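Long-range contacts in Hcp1 family type VI secretion system effector (Salmonella typhimurium, PDB 5XHH), which probably assembles, as Hcp proteins do, into stacked hexameric rings that form the inner tube of the type VI secretion system: residues 25-30 with 56-61; 69-73 with 106-110; 2-8 with 83-89. All coordinates share one frame. Residue numbers count along the deposited sequence, not the author numbering.

Contact 1: 25-30 with 56-61; sequences IEVLSW and LDFDHY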
# COMPACT_ATOMS: atom_id res chain seq x y z
N ILE A 25 2.44 2.64 -9.49
CA ILE A 25 3.05 1.32 -9.38
C ILE A 25 2.00 0.26 -9.64
O ILE A 25 0.93 0.24 -9.00
CB ILE A 25 3.67 1.11 -8.00
CG1 ILE A 25 4.78 2.11 -7.75
CG2 ILE A 25 4.20 -0.31 -7.89
CD1 ILE A 25 5.12 2.24 -6.27
N GLU A 26 2.31 -0.67 -10.55
CA GLU A 26 1.45 -1.81 -10.79
C GLU A 26 1.77 -2.89 -9.77
O GLU A 26 2.92 -3.34 -9.66
CB GLU A 26 1.62 -2.31 -12.22
CG GLU A 26 1.12 -1.30 -13.27
CD GLU A 26 1.16 -1.83 -14.69
OE1 GLU A 26 1.64 -2.96 -14.90
OE2 GLU A 26 0.69 -1.12 -15.60
N VAL A 27 0.77 -3.30 -9.00
CA VAL A 27 0.97 -4.14 -7.84
C VAL A 27 0.57 -5.57 -8.18
O VAL A 27 -0.52 -5.81 -8.71
CB VAL A 27 0.16 -3.62 -6.64
CG1 VAL A 27 0.07 -4.69 -5.54
CG2 VAL A 27 0.76 -2.33 -6.13
N LEU A 28 1.44 -6.52 -7.84
CA LEU A 28 1.13 -7.93 -8.03
C LEU A 28 0.22 -8.47 -6.93
O LEU A 28 -0.71 -9.23 -7.22
CB LEU A 28 2.43 -8.74 -8.11
CG LEU A 28 3.36 -8.30 -9.26
CD1 LEU A 28 4.76 -8.78 -9.04
CD2 LEU A 28 2.81 -8.79 -10.63
N SER A 29 0.44 -8.08 -5.68
CA SER A 29 -0.37 -8.53 -4.55
C SER A 29 -0.07 -7.63 -3.36
O SER A 29 0.92 -6.91 -3.34
CB SER A 29 -0.10 -9.99 -4.21
OG SER A 29 1.18 -10.16 -3.65
N TRP A 30 -0.93 -7.71 -2.34
CA TRP A 30 -0.86 -6.80 -1.20
C TRP A 30 -1.64 -7.40 -0.05
O TRP A 30 -2.55 -8.20 -0.26
CB TRP A 30 -1.41 -5.41 -1.56
CG TRP A 30 -2.85 -5.46 -1.96
CD1 TRP A 30 -3.34 -5.56 -3.23
CD2 TRP A 30 -3.98 -5.45 -1.09
NE1 TRP A 30 -4.71 -5.61 -3.20
CE2 TRP A 30 -5.13 -5.55 -1.89
CE3 TRP A 30 -4.13 -5.36 0.31
CZ2 TRP A 30 -6.43 -5.56 -1.35
CZ3 TRP A 30 -5.44 -5.38 0.85
CH2 TRP A 30 -6.56 -5.47 0.01
N LEU A 56 1.41 -2.06 5.43
CA LEU A 56 1.01 -2.52 4.11
C LEU A 56 2.17 -3.31 3.50
O LEU A 56 3.26 -2.76 3.31
CB LEU A 56 0.65 -1.33 3.23
CG LEU A 56 0.39 -1.72 1.77
CD1 LEU A 56 -0.87 -2.62 1.63
CD2 LEU A 56 0.25 -0.48 0.92
N ASP A 57 1.94 -4.59 3.21
CA ASP A 57 2.90 -5.41 2.48
C ASP A 57 2.42 -5.52 1.04
O ASP A 57 1.28 -5.91 0.79
CB ASP A 57 3.02 -6.79 3.15
CG ASP A 57 3.98 -7.76 2.41
OD1 ASP A 57 3.88 -7.94 1.18
OD2 ASP A 57 4.84 -8.36 3.08
N PHE A 58 3.28 -5.17 0.08
CA PHE A 58 2.91 -5.36 -1.32
C PHE A 58 4.09 -5.88 -2.12
O PHE A 58 5.24 -5.77 -1.71
CB PHE A 58 2.32 -4.07 -1.95
CG PHE A 58 3.33 -3.00 -2.26
CD1 PHE A 58 3.94 -2.95 -3.51
CD2 PHE A 58 3.61 -2.00 -1.36
CE1 PHE A 58 4.86 -1.95 -3.82
CE2 PHE A 58 4.52 -0.99 -1.66
CZ PHE A 58 5.14 -0.97 -2.89
N ASP A 59 3.77 -6.46 -3.28
CA ASP A 59 4.76 -7.03 -4.20
C ASP A 59 4.64 -6.30 -5.54
O ASP A 59 3.53 -5.99 -5.99
CB ASP A 59 4.51 -8.54 -4.40
CG ASP A 59 5.66 -9.27 -5.10
OD1 ASP A 59 6.80 -8.73 -5.22
OD2 ASP A 59 5.43 -10.41 -5.53
N HIS A 60 5.77 -6.00 -6.16
CA HIS A 60 5.70 -5.50 -7.53
C HIS A 60 6.93 -6.00 -8.28
O HIS A 60 7.91 -6.45 -7.68
CB HIS A 60 5.59 -3.97 -7.58
CG HIS A 60 6.85 -3.26 -7.16
ND1 HIS A 60 7.40 -2.22 -7.88
CD2 HIS A 60 7.66 -3.45 -6.10
CE1 HIS A 60 8.50 -1.81 -7.29
NE2 HIS A 60 8.68 -2.54 -6.20
N TYR A 61 6.87 -5.94 -9.61
CA TYR A 61 8.08 -6.15 -10.39
C TYR A 61 9.05 -5.02 -10.10
O TYR A 61 8.64 -3.89 -9.84
CB TYR A 61 7.77 -6.21 -11.89
CG TYR A 61 7.03 -7.46 -12.29
CD1 TYR A 61 7.56 -8.70 -12.02
CD2 TYR A 61 5.80 -7.39 -12.93
CE1 TYR A 61 6.89 -9.85 -12.37
CE2 TYR A 61 5.11 -8.55 -13.29
CZ TYR A 61 5.67 -9.77 -13.00
OH TYR A 61 5.03 -10.94 -13.33
O HOH W 1 4.59 -4.92 -10.98
O HOH W 2 3.04 -11.76 -5.25
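Residues 25-30 cross from one sheet of the Hcp beta-barrel to the other, and here pair antiparallel with residues 56-61 of strand 51-61. Two backbone hydrogen bonds hold it, Leu28 N to Asp59 O (2.8 Å) and Asp59 N to Ser29 O (2.9 Å). Trp30 and Phe58 form a non-hydrogen-bonded pair. Toward residue 25 the chains part, and a water fills the gap, donating to Glu26 O (2.7 Å) and accepting from Tyr61 N (2.8 Å). Inside, Val27 CG2 lies 4.2 Å from Phe58 CD1 and Ile25 CG2 3.7 Å from His60 ND1; His60 NE2 is hydrogen-bonded to Glu123. Outside, Leu28 CD1 sits over the Tyr61 ring in a CH-pi contact, 4.0 Å from its centroid. A second water links Ser29 OG, also hydrogen-bonded to Arg31, with Asp59 OD2, which forms a salt bridge with Arg122. Two direct backbone bonds at Leu28-Ser29 thus give way to water near Glu26, between a mostly apolar inner side holding His60 and an outer side mixing Leu28-Tyr61 packing with charge.

Contact 2: 69-73 with 106-110; sequences LFKYC and VAVVS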
# COMPACT_ATOMS: atom_id res chain seq x y z
N LEU A 69 11.97 3.78 -3.58
CA LEU A 69 11.57 3.05 -2.37
C LEU A 69 12.79 2.75 -1.50
O LEU A 69 12.77 2.99 -0.29
CB LEU A 69 10.82 1.77 -2.74
CG LEU A 69 9.48 1.97 -3.44
CD1 LEU A 69 9.05 0.69 -4.08
CD2 LEU A 69 8.43 2.42 -2.41
N PHE A 70 13.86 2.24 -2.10
CA PHE A 70 15.12 2.06 -1.38
C PHE A 70 15.59 3.35 -0.71
O PHE A 70 15.92 3.36 0.49
CB PHE A 70 16.19 1.56 -2.36
CG PHE A 70 17.57 1.49 -1.77
CD1 PHE A 70 17.98 0.37 -1.06
CD2 PHE A 70 18.47 2.54 -1.94
CE1 PHE A 70 19.25 0.31 -0.51
CE2 PHE A 70 19.75 2.48 -1.39
CZ PHE A 70 20.14 1.37 -0.68
N LYS A 71 15.63 4.45 -1.46
CA LYS A 71 16.13 5.71 -0.92
C LYS A 71 15.30 6.20 0.26
O LYS A 71 15.85 6.57 1.31
CB LYS A 71 16.16 6.75 -2.04
CG LYS A 71 16.00 8.19 -1.58
CD LYS A 71 16.56 9.09 -2.65
CE LYS A 71 15.78 10.35 -2.69
NZ LYS A 71 14.43 10.04 -3.27
N TYR A 72 13.96 6.18 0.14
CA TYR A 72 13.10 6.58 1.25
C TYR A 72 13.27 5.66 2.45
O TYR A 72 13.17 6.11 3.59
CB TYR A 72 11.63 6.57 0.83
CG TYR A 72 11.12 7.85 0.22
CD1 TYR A 72 11.61 8.32 -0.99
CD2 TYR A 72 10.10 8.56 0.85
CE1 TYR A 72 11.10 9.49 -1.55
CE2 TYR A 72 9.59 9.71 0.29
CZ TYR A 72 10.10 10.17 -0.90
OH TYR A 72 9.59 11.31 -1.46
N CYS A 73 13.50 4.37 2.20
CA CYS A 73 13.67 3.43 3.30
C CYS A 73 14.94 3.76 4.08
O CYS A 73 14.94 3.77 5.32
CB CYS A 73 13.72 2.00 2.77
SG CYS A 73 13.80 0.74 4.07
N VAL A 106 8.63 4.00 4.47
CA VAL A 106 9.04 2.75 3.83
C VAL A 106 9.84 1.95 4.85
O VAL A 106 10.96 2.33 5.20
CB VAL A 106 9.85 3.00 2.56
CG1 VAL A 106 10.13 1.66 1.86
CG2 VAL A 106 9.10 3.94 1.62
N ALA A 107 9.28 0.84 5.32
CA ALA A 107 9.93 0.11 6.40
C ALA A 107 10.80 -1.04 5.89
O ALA A 107 11.80 -1.37 6.54
CB ALA A 107 8.90 -0.45 7.39
N VAL A 108 10.43 -1.65 4.76
CA VAL A 108 11.17 -2.80 4.23
C VAL A 108 11.19 -2.71 2.71
O VAL A 108 10.15 -2.46 2.09
CB VAL A 108 10.56 -4.16 4.64
CG1 VAL A 108 11.28 -5.29 3.94
CG2 VAL A 108 10.61 -4.37 6.14
N VAL A 109 12.36 -2.95 2.10
CA VAL A 109 12.46 -3.14 0.66
C VAL A 109 13.29 -4.39 0.41
O VAL A 109 14.44 -4.49 0.86
CB VAL A 109 13.07 -1.92 -0.06
CG1 VAL A 109 12.97 -2.10 -1.57
CG2 VAL A 109 12.35 -0.63 0.34
N SER A 110 12.73 -5.33 -0.34
CA SER A 110 13.22 -6.70 -0.41
C SER A 110 13.20 -7.19 -1.85
O SER A 110 12.28 -7.90 -2.28
CB SER A 110 12.38 -7.61 0.50
OG SER A 110 12.84 -8.94 0.45
O HOH W 3 10.41 6.27 4.28
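The short helix 66-75 of the Hcp barrel packs here against strand 104-113, an outermost strand of its four-stranded sheet within this chain. The segment axes approach to 7.6 Å and their directions differ by 126°, so the helix runs obliquely across the strand. Val106 and Val109 both point toward the helix and make most of the contact. Val106 CG2 meets Tyr72 CB at 3.7 Å and reaches Leu69 CD2 at 4.4 Å, while Val106 CG1 touches Cys73 CB at 3.7 Å. Val109 CG2 lies 3.8 Å from Cys73 CB and 4.2 Å from Leu69 CB, so one valine methyl sits between successive turns of the helix. Between the two valines, Ala107 and Val108 form a classic beta bulge opposite Glu126, and both turn their side chains away from the helix. The extra residue explains how side chains three positions apart can face the same way.

Polar contacts are sparse. Leu69 O, on the side facing the valines, is taken by the helix's own hydrogen bond from Cys73 N (2.9 Å), and Cys73 CA makes a CA-H...O contact of 3.5 Å with Val106 O. At the end of the interface a water donates to Tyr72 O (2.8 Å) and accepts from Val106 N (2.9 Å), tying the two backbones together. Ile12 and Ile79 extend the apolar patch around Leu69, Tyr72 and Val106, and Leu69 also touches His60 and Glu123. A single short helix set against a barrel built of antiparallel strands is characteristic of the Hcp fold.

Contact 3: 2-8 with 83-89; sequences AYDIFLK and ILVMRKA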
# COMPACT_ATOMS: atom_id res chain seq x y z
N ALA A 2 -6.58 -11.32 -13.91
CA ALA A 2 -7.95 -10.83 -13.97
C ALA A 2 -8.19 -9.56 -13.16
O ALA A 2 -9.26 -8.97 -13.28
CB ALA A 2 -8.90 -11.94 -13.53
N TYR A 3 -7.23 -9.09 -12.35
CA TYR A 3 -7.42 -7.86 -11.58
C TYR A 3 -6.24 -6.91 -11.74
O TYR A 3 -5.08 -7.33 -11.69
CB TYR A 3 -7.64 -8.15 -10.07
CG TYR A 3 -8.97 -8.80 -9.72
CD1 TYR A 3 -9.11 -10.17 -9.75
CD2 TYR A 3 -10.09 -8.03 -9.39
CE1 TYR A 3 -10.31 -10.78 -9.45
CE2 TYR A 3 -11.30 -8.64 -9.08
CZ TYR A 3 -11.40 -10.02 -9.11
OH TYR A 3 -12.58 -10.68 -8.82
N ASP A 4 -6.54 -5.63 -11.95
CA ASP A 4 -5.54 -4.57 -11.96
C ASP A 4 -5.49 -3.92 -10.58
O ASP A 4 -6.53 -3.64 -9.98
CB ASP A 4 -5.85 -3.49 -13.01
CG ASP A 4 -5.92 -4.05 -14.43
OD1 ASP A 4 -5.07 -4.88 -14.80
OD2 ASP A 4 -6.83 -3.64 -15.17
N ILE A 5 -4.27 -3.67 -10.11
CA ILE A 5 -4.01 -3.07 -8.81
C ILE A 5 -2.98 -1.97 -9.02
O ILE A 5 -1.92 -2.21 -9.60
CB ILE A 5 -3.47 -4.10 -7.79
CG1 ILE A 5 -4.35 -5.37 -7.76
CG2 ILE A 5 -3.39 -3.49 -6.40
CD1 ILE A 5 -3.72 -6.57 -7.04
N PHE A 6 -3.29 -0.76 -8.55
CA PHE A 6 -2.41 0.39 -8.71
C PHE A 6 -2.11 0.99 -7.35
O PHE A 6 -2.98 1.04 -6.48
CB PHE A 6 -3.05 1.45 -9.62
CG PHE A 6 -3.39 0.93 -10.99
CD1 PHE A 6 -2.41 0.78 -11.94
CD2 PHE A 6 -4.70 0.58 -11.31
CE1 PHE A 6 -2.72 0.30 -13.19
CE2 PHE A 6 -5.01 0.09 -12.56
CZ PHE A 6 -4.02 -0.04 -13.51
N LEU A 7 -0.86 1.42 -7.17
CA LEU A 7 -0.44 2.08 -5.95
C LEU A 7 0.22 3.40 -6.32
O LEU A 7 1.26 3.43 -6.98
CB LEU A 7 0.52 1.22 -5.13
CG LEU A 7 0.95 1.85 -3.81
CD1 LEU A 7 -0.27 2.21 -2.98
CD2 LEU A 7 1.88 0.93 -3.03
N LYS A 8 -0.41 4.49 -5.90
CA LYS A 8 0.08 5.84 -6.13
C LYS A 8 0.76 6.31 -4.85
O LYS A 8 0.09 6.49 -3.82
CB LYS A 8 -1.08 6.76 -6.51
CG LYS A 8 -0.66 8.21 -6.74
CD LYS A 8 -1.84 9.16 -6.64
CE LYS A 8 -1.45 10.56 -7.11
NZ LYS A 8 -2.40 11.58 -6.64
N ILE A 83 -2.30 5.83 -2.39
CA ILE A 83 -3.63 5.39 -2.76
C ILE A 83 -3.51 4.06 -3.46
O ILE A 83 -2.83 3.94 -4.48
CB ILE A 83 -4.35 6.41 -3.66
CG1 ILE A 83 -4.41 7.78 -2.98
CG2 ILE A 83 -5.73 5.89 -4.00
CD1 ILE A 83 -4.99 8.89 -3.86
N LEU A 84 -4.18 3.05 -2.92
CA LEU A 84 -4.19 1.71 -3.48
C LEU A 84 -5.57 1.48 -4.07
O LEU A 84 -6.57 1.60 -3.36
CB LEU A 84 -3.84 0.67 -2.41
CG LEU A 84 -3.47 -0.75 -2.84
CD1 LEU A 84 -3.07 -1.59 -1.63
CD2 LEU A 84 -4.61 -1.42 -3.57
N VAL A 85 -5.62 1.14 -5.35
CA VAL A 85 -6.88 0.94 -6.06
C VAL A 85 -6.87 -0.45 -6.70
O VAL A 85 -5.86 -0.86 -7.27
CB VAL A 85 -7.08 2.03 -7.12
CG1 VAL A 85 -8.02 1.56 -8.18
CG2 VAL A 85 -7.57 3.34 -6.46
N MET A 86 -7.99 -1.15 -6.59
CA MET A 86 -8.15 -2.46 -7.21
C MET A 86 -9.43 -2.47 -8.04
O MET A 86 -10.49 -2.02 -7.56
CB MET A 86 -8.18 -3.56 -6.15
CG MET A 86 -8.13 -4.97 -6.68
SD MET A 86 -7.63 -6.09 -5.35
CE MET A 86 -7.77 -7.68 -6.19
N ARG A 87 -9.32 -3.01 -9.25
CA ARG A 87 -10.44 -3.13 -10.17
C ARG A 87 -10.37 -4.44 -10.94
O ARG A 87 -9.30 -5.00 -11.15
CB ARG A 87 -10.47 -1.97 -11.18
CG ARG A 87 -9.49 -2.16 -12.31
CD ARG A 87 -9.37 -0.94 -13.22
NE ARG A 87 -8.35 -1.17 -14.25
CZ ARG A 87 -7.76 -0.20 -14.96
NH1 ARG A 87 -8.08 1.07 -14.75
NH2 ARG A 87 -6.86 -0.51 -15.87
N LYS A 88 -11.54 -4.90 -11.38
CA LYS A 88 -11.65 -6.03 -12.29
C LYS A 88 -11.10 -5.64 -13.66
O LYS A 88 -11.42 -4.58 -14.19
CB LYS A 88 -13.12 -6.44 -12.43
CG LYS A 88 -13.40 -7.78 -13.10
CD LYS A 88 -12.49 -8.88 -12.62
CE LYS A 88 -13.03 -10.24 -13.05
NZ LYS A 88 -12.17 -11.34 -12.57
N ALA A 89 -10.28 -6.51 -14.23
CA ALA A 89 -9.65 -6.20 -15.50
C ALA A 89 -10.57 -6.49 -16.69
O ALA A 89 -11.40 -7.38 -16.62
CB ALA A 89 -8.36 -6.96 -15.64
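Asp4 and Arg87 form a salt bridge across neighbouring antiparallel strands: Arg87 NE donates to Asp4 OD2 at 3.0 Å, and Arg87 NH2 reaches the same oxygen at 3.2 Å. Arg87 NH2 also pairs with Asp18. Beneath the bridge the pair exchanges two backbone hydrogen bonds, Asp4 N to Arg87 O (2.9 Å) and Arg87 N to Asp4 O (3.0 Å). The same pattern repeats at Phe6 with Val85 and at Lys8 with Ile83, each bond 2.9 Å from N to O; beyond the pairing, Ala89 N donates to Ala2 O (2.8 Å). The edge of the Phe6 ring meets a face of the Arg87 guanidinium, with CE2 3.7 Å from CZ, and the ring also stacks on His21. At the N-terminal end of strand 3-8 the CA-to-CB bonds of Tyr3 and Lys88 diverge, but Lys88 curls back along the Tyr3 ring, its CD 4.0 Å from the centroid (CH-pi) and its NZ 4.2 Å away (off-centre cation-pi); Tyr3 CG also packs on Met86 CE (3.9 Å).

On the face opposite Asp4 and Arg87, Ile5, Leu7, Leu84 and Met86 pack together, with Ile5 CG2 3.7 Å from Leu84 CD2; Trp30 and Phe58 lie against this layer. The pairing therefore makes a two-faced sheet, apolar toward the barrel core and mixed on the other side, where the ion pair and Phe6 sit beside Val85 and Ile83.

Contact 1 is the bridge of the set. Its residues 25-27 pair with strand 3-9 at the edge of the sheet of contact 3, with Ile25 O 2.8 Å from Leu7 N and Val27 N 3.0 Å from Ile5 O, probable hydrogen bonds, before the chain joins strand 51-61 in the other sheet. The two cores merge where Phe58 CE2 meets Leu7 CD2 at 3.5 Å and Trp30 NE1 lies 3.7 Å from Met86 SD. The centres of contacts 1 and 3 are about 10 Å apart. Contact 2, centred about 13 Å from contact 1, touches it through His60 NE2 and Leu69 CD1 (3.9 Å). Contacts 2 and 3 lie on opposite sides of the chain's centre, their centres about 21 Å apart and nearest atoms about 7 Å.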